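Local coordinates for CYCLIN domain-containing protein (Chaetomium thermophilum, PDB 6Z3U) that forms the cyclin H subunit of the CDK-activating kinase complex and probably regulates the activity of its cyclin-dependent kinase partner, at residues E19-S24 with F118-I123; I110-A115 with S224-D229; A139-C144 with S154-T159. All coordinates share one frame; numbering follows the deposited sequence.

Contact 1 (E19-S24 with F118-I123); sequences ELWSFS and FKRFYI
Trp21 and Arg120 form an arginine-on-tryptophan stack that joins the N-terminal loop before helix 25-48 to helix 108-124 of the cyclin fold. The guanidinium lies flat on one face of the indole. Its centre is 4.0 Å from that of Trp21 and the planes differ by 9°. The charged group lies over the indole pi face, in a cation-pi stack, and no hydrogen bond links the two segments.

The rest of the arginine follows the same face. Its CG is anti to the carbonyl carbon (chi1 -70°), and the extended chain that follows, from CG to NE, carries the guanidinium over the indole. The methylenes run across the ring system on the way. Arg120 CB is 3.9 Å from Trp21 CH2, over the six-membered ring. Arg120 CD stands 3.6 Å from the centroid of the five-membered ring, almost on its normal, in a CH-pi contact. The guanidinium continues beyond CD, and Arg120 NH1 is 3.4 Å from Trp21 CD1.

Trp21 NE1 donates a hydrogen bond to the carbonyl oxygen of Ile179. This polar grip at the rim would limit rotation of the ring while the arginine holds one face. Arg180 and Ala182 also pack on the indole.

Ile123 comes in at the far edge of the indole, near the ring plane. It does so through its CG2 methyl, although the exact position of CG2 is less certain. Leu28 and Arg32 of helix 25-48 touch Ile123 too, so this residue links three parts of the fold. Its other branch is extended, with CG1 anti to the backbone N. That branch carries CD1 obliquely to the Phe23 ring, where CD1 is 4.3 Å from Phe23 CE2.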
# COMPACT_ATOMS: atom_id res chain seq x y z
N GLU A 19 -4.24 -6.91 -12.92
CA GLU A 19 -4.32 -6.29 -14.24
C GLU A 19 -2.95 -6.15 -14.89
O GLU A 19 -2.85 -6.14 -16.12
CB GLU A 19 -5.00 -4.93 -14.13
CG GLU A 19 -4.17 -3.85 -13.43
CD GLU A 19 -4.78 -2.46 -13.57
OE1 GLU A 19 -5.98 -2.30 -13.29
OE2 GLU A 19 -4.04 -1.53 -13.96
N LEU A 20 -1.89 -6.05 -14.09
CA LEU A 20 -0.55 -5.76 -14.59
C LEU A 20 0.43 -6.91 -14.46
O LEU A 20 1.28 -7.08 -15.33
CB LEU A 20 0.02 -4.54 -13.85
CG LEU A 20 0.16 -3.22 -14.62
CD1 LEU A 20 -1.12 -2.81 -15.33
CD2 LEU A 20 0.59 -2.13 -13.65
N TRP A 21 0.35 -7.70 -13.39
CA TRP A 21 1.34 -8.73 -13.10
C TRP A 21 0.68 -10.08 -12.87
O TRP A 21 1.06 -10.83 -11.97
CB TRP A 21 2.20 -8.33 -11.91
CG TRP A 21 2.99 -7.09 -12.15
CD1 TRP A 21 2.75 -5.84 -11.65
CD2 TRP A 21 4.15 -6.96 -12.99
NE1 TRP A 21 3.69 -4.95 -12.11
CE2 TRP A 21 4.56 -5.61 -12.93
CE3 TRP A 21 4.88 -7.86 -13.77
CZ2 TRP A 21 5.67 -5.14 -13.63
CZ3 TRP A 21 5.98 -7.39 -14.46
CH2 TRP A 21 6.36 -6.04 -14.39
N SER A 22 -0.32 -10.40 -13.69
CA SER A 22 -0.93 -11.72 -13.70
C SER A 22 -1.16 -12.11 -15.15
O SER A 22 -1.87 -11.41 -15.87
CB SER A 22 -2.25 -11.74 -12.91
OG SER A 22 -2.02 -11.61 -11.52
N PHE A 23 -0.54 -13.21 -15.57
CA PHE A 23 -0.61 -13.66 -16.95
C PHE A 23 -0.73 -15.18 -16.97
O PHE A 23 -0.66 -15.85 -15.93
CB PHE A 23 0.63 -13.24 -17.75
CG PHE A 23 1.23 -11.94 -17.29
CD1 PHE A 23 0.74 -10.73 -17.75
CD2 PHE A 23 2.30 -11.94 -16.41
CE1 PHE A 23 1.30 -9.54 -17.33
CE2 PHE A 23 2.87 -10.75 -15.99
CZ PHE A 23 2.37 -9.55 -16.45
N SER A 24 -0.92 -15.72 -18.17
CA SER A 24 -0.87 -17.15 -18.38
C SER A 24 0.58 -17.59 -18.62
O SER A 24 1.40 -16.79 -19.07
CB SER A 24 -1.73 -17.54 -19.58
OG SER A 24 -1.16 -17.07 -20.79
N PHE A 118 11.90 -8.05 -7.59
CA PHE A 118 13.02 -8.56 -8.36
C PHE A 118 12.54 -9.36 -9.56
O PHE A 118 13.01 -9.16 -10.69
CB PHE A 118 13.93 -9.39 -7.46
CG PHE A 118 15.20 -9.84 -8.13
CD1 PHE A 118 16.31 -9.02 -8.17
CD2 PHE A 118 15.29 -11.11 -8.69
CE1 PHE A 118 17.48 -9.43 -8.78
CE2 PHE A 118 16.46 -11.53 -9.29
CZ PHE A 118 17.55 -10.69 -9.34
N LYS A 119 11.59 -10.28 -9.34
CA LYS A 119 11.07 -11.08 -10.44
C LYS A 119 10.34 -10.21 -11.46
O LYS A 119 10.46 -10.43 -12.67
CB LYS A 119 10.13 -12.17 -9.92
CG LYS A 119 10.80 -13.22 -9.06
CD LYS A 119 9.79 -14.26 -8.59
CE LYS A 119 9.78 -15.49 -9.48
NZ LYS A 119 11.12 -16.11 -9.65
N ARG A 120 9.59 -9.22 -10.98
CA ARG A 120 8.87 -8.34 -11.90
C ARG A 120 9.82 -7.45 -12.68
O ARG A 120 9.56 -7.14 -13.84
CB ARG A 120 7.87 -7.50 -11.11
CG ARG A 120 6.69 -8.28 -10.55
CD ARG A 120 5.76 -7.35 -9.81
NE ARG A 120 4.62 -8.05 -9.22
CZ ARG A 120 3.63 -7.45 -8.58
NH1 ARG A 120 3.64 -6.13 -8.42
NH2 ARG A 120 2.63 -8.17 -8.08
N PHE A 121 10.93 -7.04 -12.06
CA PHE A 121 11.87 -6.17 -12.76
C PHE A 121 12.47 -6.87 -13.97
O PHE A 121 12.61 -6.27 -15.04
CB PHE A 121 12.98 -5.72 -11.80
CG PHE A 121 14.03 -4.86 -12.44
CD1 PHE A 121 13.83 -3.49 -12.59
CD2 PHE A 121 15.22 -5.41 -12.90
CE1 PHE A 121 14.79 -2.69 -13.17
CE2 PHE A 121 16.18 -4.61 -13.49
CZ PHE A 121 15.97 -3.26 -13.62
N TYR A 122 12.82 -8.15 -13.82
CA TYR A 122 13.55 -8.89 -14.84
C TYR A 122 12.63 -9.67 -15.79
O TYR A 122 13.10 -10.59 -16.46
CB TYR A 122 14.55 -9.83 -14.17
CG TYR A 122 15.83 -9.12 -13.77
CD1 TYR A 122 16.55 -8.38 -14.69
CD2 TYR A 122 16.29 -9.15 -12.46
CE1 TYR A 122 17.70 -7.72 -14.34
CE2 TYR A 122 17.45 -8.49 -12.09
CZ TYR A 122 18.14 -7.77 -13.04
OH TYR A 122 19.29 -7.10 -12.71
N ILE A 123 11.35 -9.33 -15.85
CA ILE A 123 10.47 -9.82 -16.88
C ILE A 123 10.19 -8.71 -17.89
O ILE A 123 10.02 -8.99 -19.09
CB ILE A 123 9.14 -10.38 -16.30
CG1 ILE A 123 8.17 -10.72 -17.42
CG2 ILE A 123 8.53 -9.39 -15.32
CD1 ILE A 123 7.01 -11.57 -16.98

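Contact 2 (I110-A115 with S224-D229); sequences IKATAA and SPLITD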
# COMPACT_ATOMS: atom_id res chain seq x y z
N ILE A 110 8.31 -8.16 3.91
CA ILE A 110 9.34 -7.42 3.18
C ILE A 110 10.06 -8.35 2.21
O ILE A 110 10.21 -8.03 1.02
CB ILE A 110 10.32 -6.76 4.16
CG1 ILE A 110 9.65 -5.55 4.83
CG2 ILE A 110 11.59 -6.33 3.44
CD1 ILE A 110 10.50 -4.88 5.91
N LYS A 111 10.52 -9.50 2.70
CA LYS A 111 11.19 -10.46 1.83
C LYS A 111 10.36 -10.77 0.60
O LYS A 111 10.84 -10.69 -0.53
CB LYS A 111 11.48 -11.75 2.61
CG LYS A 111 12.38 -11.58 3.81
CD LYS A 111 12.49 -12.89 4.58
CE LYS A 111 13.34 -12.73 5.83
NZ LYS A 111 12.88 -13.61 6.93
N ALA A 112 9.09 -11.12 0.81
CA ALA A 112 8.24 -11.52 -0.31
C ALA A 112 8.04 -10.37 -1.29
O ALA A 112 8.00 -10.58 -2.50
CB ALA A 112 6.89 -12.02 0.22
N THR A 113 7.91 -9.14 -0.77
CA THR A 113 7.75 -7.99 -1.66
C THR A 113 9.03 -7.69 -2.42
O THR A 113 8.99 -7.42 -3.63
CB THR A 113 7.32 -6.77 -0.85
OG1 THR A 113 6.00 -6.96 -0.34
CG2 THR A 113 7.35 -5.51 -1.71
N ALA A 114 10.17 -7.73 -1.74
CA ALA A 114 11.45 -7.50 -2.41
C ALA A 114 11.68 -8.54 -3.50
O ALA A 114 12.10 -8.21 -4.62
CB ALA A 114 12.59 -7.51 -1.40
N ALA A 115 11.44 -9.81 -3.18
CA ALA A 115 11.62 -10.87 -4.17
C ALA A 115 10.69 -10.66 -5.36
O ALA A 115 11.11 -10.82 -6.52
CB ALA A 115 11.37 -12.23 -3.53
N SER A 224 8.74 -21.49 -1.57
CA SER A 224 8.28 -22.13 -2.80
C SER A 224 7.65 -21.15 -3.79
O SER A 224 8.05 -21.16 -4.97
CB SER A 224 7.31 -23.26 -2.46
OG SER A 224 8.01 -24.46 -2.18
N PRO A 225 6.68 -20.31 -3.41
CA PRO A 225 6.04 -19.45 -4.41
C PRO A 225 6.83 -18.20 -4.75
O PRO A 225 6.46 -17.49 -5.70
CB PRO A 225 4.71 -19.09 -3.74
CG PRO A 225 5.05 -19.04 -2.28
CD PRO A 225 6.13 -20.09 -2.06
N LEU A 226 7.90 -17.91 -4.02
CA LEU A 226 8.76 -16.77 -4.32
C LEU A 226 9.85 -17.12 -5.32
O LEU A 226 10.32 -16.24 -6.05
CB LEU A 226 9.41 -16.25 -3.03
CG LEU A 226 8.43 -15.91 -1.90
CD1 LEU A 226 9.20 -15.46 -0.66
CD2 LEU A 226 7.43 -14.86 -2.33
N ILE A 227 10.26 -18.39 -5.36
CA ILE A 227 11.29 -18.83 -6.30
C ILE A 227 10.69 -19.31 -7.62
O ILE A 227 11.40 -19.37 -8.63
CB ILE A 227 12.14 -19.95 -5.68
CG1 ILE A 227 12.79 -19.46 -4.38
CG2 ILE A 227 13.21 -20.41 -6.65
CD1 ILE A 227 13.68 -18.23 -4.55
N THR A 228 9.40 -19.65 -7.64
CA THR A 228 8.70 -20.09 -8.83
C THR A 228 7.76 -18.98 -9.30
O THR A 228 7.65 -17.92 -8.68
CB THR A 228 7.93 -21.39 -8.55
OG1 THR A 228 7.57 -22.01 -9.79
CG2 THR A 228 6.68 -21.11 -7.73
N ASP A 229 7.06 -19.24 -10.41
CA ASP A 229 6.13 -18.28 -10.99
C ASP A 229 4.73 -18.36 -10.39
O ASP A 229 3.75 -18.07 -11.08
CB ASP A 229 6.06 -18.48 -12.51
CG ASP A 229 7.39 -18.21 -13.19
OD1 ASP A 229 8.24 -17.52 -12.59
OD2 ASP A 229 7.58 -18.70 -14.32
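Helix 108-124, in the cyclin-like region of the chain, packs here against the short helix 224-227 of the cyclin C-terminal region through Ala112, Ala115 and Leu226. The contact is small, buried and wholly apolar. One leucine meets two alanines a turn apart on the longer helix.

Leu226 CG is anti to the carbonyl carbon (chi1 -54°). CD1 continues the chain, anti to CA (chi2 178°), and CD2 branches off it; both methyls face Ala112. The CD2 methyl makes the nearest approach, 3.9 Å from Ala112 CB. The same methyl is 4.0 Å from Ala112 CA, so it rests against the backbone as well as the methyl of this alanine. The second branch also reaches the helix: Leu226 CD1 is 4.1 Å from Ala112 CA. The leucine fork therefore sits with both tips against Ala112.

Ala115, one turn on, takes the root of the leucine. Its CB is 4.5 Å from Leu226 CB, a loose contact. The backbones are closest at the same pair, with Ala115 CA 6.6 Å from Leu226 CA. Small side chains on the helix face go with this near approach.

The contact joins the N-terminal cyclin box to the C-terminal cyclin region, and its centre is about 5 Å from the centre of the chain. Leu98 of helix 83-103 and Tyr231 of helix 230-233 pack on Leu226 as well. Tyr231 also touches Ala112, so it borders both partners. Next to Leu226, Ile227 turns its CB away from helix 108-124 and packs on Thr91, Thr94 and Leu98 of helix 83-103.

Contact 3 (A139-C144 with S154-T159); sequences ALFFGC and SDFAKT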
# COMPACT_ATOMS: atom_id res chain seq x y z
N ALA A 139 16.05 -4.26 -4.72
CA ALA A 139 14.73 -4.83 -4.46
C ALA A 139 14.47 -4.99 -2.97
O ALA A 139 13.32 -4.87 -2.53
CB ALA A 139 14.59 -6.18 -5.17
N LEU A 140 15.51 -5.26 -2.18
CA LEU A 140 15.34 -5.34 -0.73
C LEU A 140 15.13 -3.96 -0.13
O LEU A 140 14.28 -3.78 0.75
CB LEU A 140 16.55 -6.02 -0.10
CG LEU A 140 16.57 -7.55 -0.14
CD1 LEU A 140 17.96 -8.08 0.13
CD2 LEU A 140 15.58 -8.12 0.86
N PHE A 141 15.89 -2.96 -0.59
CA PHE A 141 15.75 -1.62 -0.05
C PHE A 141 14.39 -1.02 -0.41
O PHE A 141 13.72 -0.43 0.44
CB PHE A 141 16.88 -0.73 -0.57
CG PHE A 141 16.85 0.67 -0.02
CD1 PHE A 141 17.14 0.91 1.31
CD2 PHE A 141 16.53 1.74 -0.84
CE1 PHE A 141 17.12 2.19 1.82
CE2 PHE A 141 16.51 3.03 -0.34
CZ PHE A 141 16.80 3.25 0.99
N PHE A 142 13.98 -1.16 -1.67
CA PHE A 142 12.68 -0.64 -2.08
C PHE A 142 11.54 -1.47 -1.51
O PHE A 142 10.45 -0.95 -1.28
CB PHE A 142 12.60 -0.59 -3.61
CG PHE A 142 11.60 0.40 -4.13
CD1 PHE A 142 11.75 1.75 -3.89
CD2 PHE A 142 10.52 -0.03 -4.89
CE1 PHE A 142 10.83 2.66 -4.37
CE2 PHE A 142 9.60 0.88 -5.38
CZ PHE A 142 9.76 2.23 -5.12
N GLY A 143 11.77 -2.76 -1.27
CA GLY A 143 10.76 -3.58 -0.64
C GLY A 143 10.43 -3.12 0.77
O GLY A 143 9.28 -3.16 1.20
N CYS A 144 11.45 -2.67 1.51
CA CYS A 144 11.20 -2.08 2.82
C CYS A 144 10.25 -0.90 2.71
O CYS A 144 9.22 -0.85 3.39
CB CYS A 144 12.53 -1.64 3.46
SG CYS A 144 13.60 -2.99 4.00
N SER A 154 22.42 4.65 4.58
CA SER A 154 23.71 4.33 5.19
C SER A 154 23.60 3.12 6.10
O SER A 154 24.48 2.25 6.10
CB SER A 154 24.23 5.54 5.97
OG SER A 154 23.35 5.88 7.04
N ASP A 155 22.52 3.03 6.89
CA ASP A 155 22.33 1.87 7.75
C ASP A 155 22.03 0.62 6.93
O ASP A 155 22.50 -0.48 7.27
CB ASP A 155 21.20 2.13 8.75
CG ASP A 155 21.53 3.23 9.74
OD1 ASP A 155 22.73 3.46 10.01
OD2 ASP A 155 20.59 3.87 10.26
N PHE A 156 21.25 0.77 5.86
CA PHE A 156 20.97 -0.37 4.99
C PHE A 156 22.25 -0.92 4.37
O PHE A 156 22.44 -2.14 4.30
CB PHE A 156 19.98 0.03 3.90
CG PHE A 156 19.55 -1.11 3.01
CD1 PHE A 156 18.39 -1.82 3.29
CD2 PHE A 156 20.31 -1.47 1.91
CE1 PHE A 156 18.00 -2.86 2.48
CE2 PHE A 156 19.92 -2.52 1.10
CZ PHE A 156 18.77 -3.21 1.38
N ALA A 157 23.14 -0.04 3.92
CA ALA A 157 24.40 -0.48 3.34
C ALA A 157 25.29 -1.15 4.38
O ALA A 157 26.02 -2.09 4.05
CB ALA A 157 25.13 0.70 2.69
N LYS A 158 25.25 -0.67 5.63
CA LYS A 158 26.01 -1.31 6.70
C LYS A 158 25.66 -2.79 6.81
O LYS A 158 26.55 -3.65 6.81
CB LYS A 158 25.72 -0.62 8.03
CG LYS A 158 26.94 -0.38 8.90
CD LYS A 158 26.66 0.45 10.16
CE LYS A 158 25.53 -0.10 11.08
NZ LYS A 158 24.18 -0.26 10.46
N THR A 159 24.37 -3.10 6.91
CA THR A 159 23.95 -4.47 7.19
C THR A 159 24.41 -5.43 6.10
O THR A 159 24.61 -6.62 6.36
CB THR A 159 22.43 -4.53 7.34
OG1 THR A 159 21.82 -4.08 6.13
CG2 THR A 159 21.98 -3.66 8.49
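The carbonyl oxygen of Phe156, whose ring meets Phe141 and Leu140 across the contact, accepts a hydrogen bond from Thr159 OG1 at 2.7 Å. The hydroxyl approaches at an angle to the C=O bond, 29° out of the carbonyl plane. It ties the threonine back to the helix turn that carries the phenylalanine.

Phe156 carries the contact. Its CG is anti to the backbone N, which points the ring from helix 153-159 at helix 132-146. The two phenylalanines form an edge-to-face, or T-shaped, pair. The edge of Phe141 faces the flat side of Phe156, with ring centroids 5.0 Å apart and planes at 72°. Phe141 CD1 does the touching, 3.6 Å from Phe156 CG, over one face but toward the rim. The root of Phe141 covers more of the same ring: its CB is 3.9 Å from the Phe156 centroid and 18° off the normal, a CH-pi contact.

Both helices belong to the N-terminal cyclin box, the helical bundle of the cyclin fold, and a short connection joins them. Helix 108-124 lies against helix 132-146 too, through Ala114 on Leu140 and Ile110 on Cys144. Phe160 stacks on the Phe156 ring and Met106 packs on it. Phe141 also touches Asp132 of the kinase chain, so the aromatic pair lies next to the kinase interface.

The far end of the Phe156 ring reaches the main chain of helix 132-146. Phe156 CZ is 3.5 Å from Phe141 N, and Phe156 CE1 is 3.6 Å from Phe141 CA. Leu140 meets the ring differently, at its edge and in its plane, where Leu140 CB is 3.9 Å from Phe156 CZ.

In the fold
From the N terminus, contact 1 opens in the loop between helices 16-19 and 25-48. It closes 94 residues later, on helix 108-124. Contact 2 opens earlier on that same helix, before contact 1 has closed, so the two cross. It closes at 224-229, which ties the cyclin-like region to the C-terminal cyclin region. Lys119, on the contact 1 segment, packs against residues 226-229 and so brings the two contacts together. Contact 3 follows contact 1 in series and is nested within the long loop closed by contact 2. Its own loop is short. Ala139 on Phe118 ties contact 3 to contact 1, and Thr113 on Gly143 ties it to contact 2.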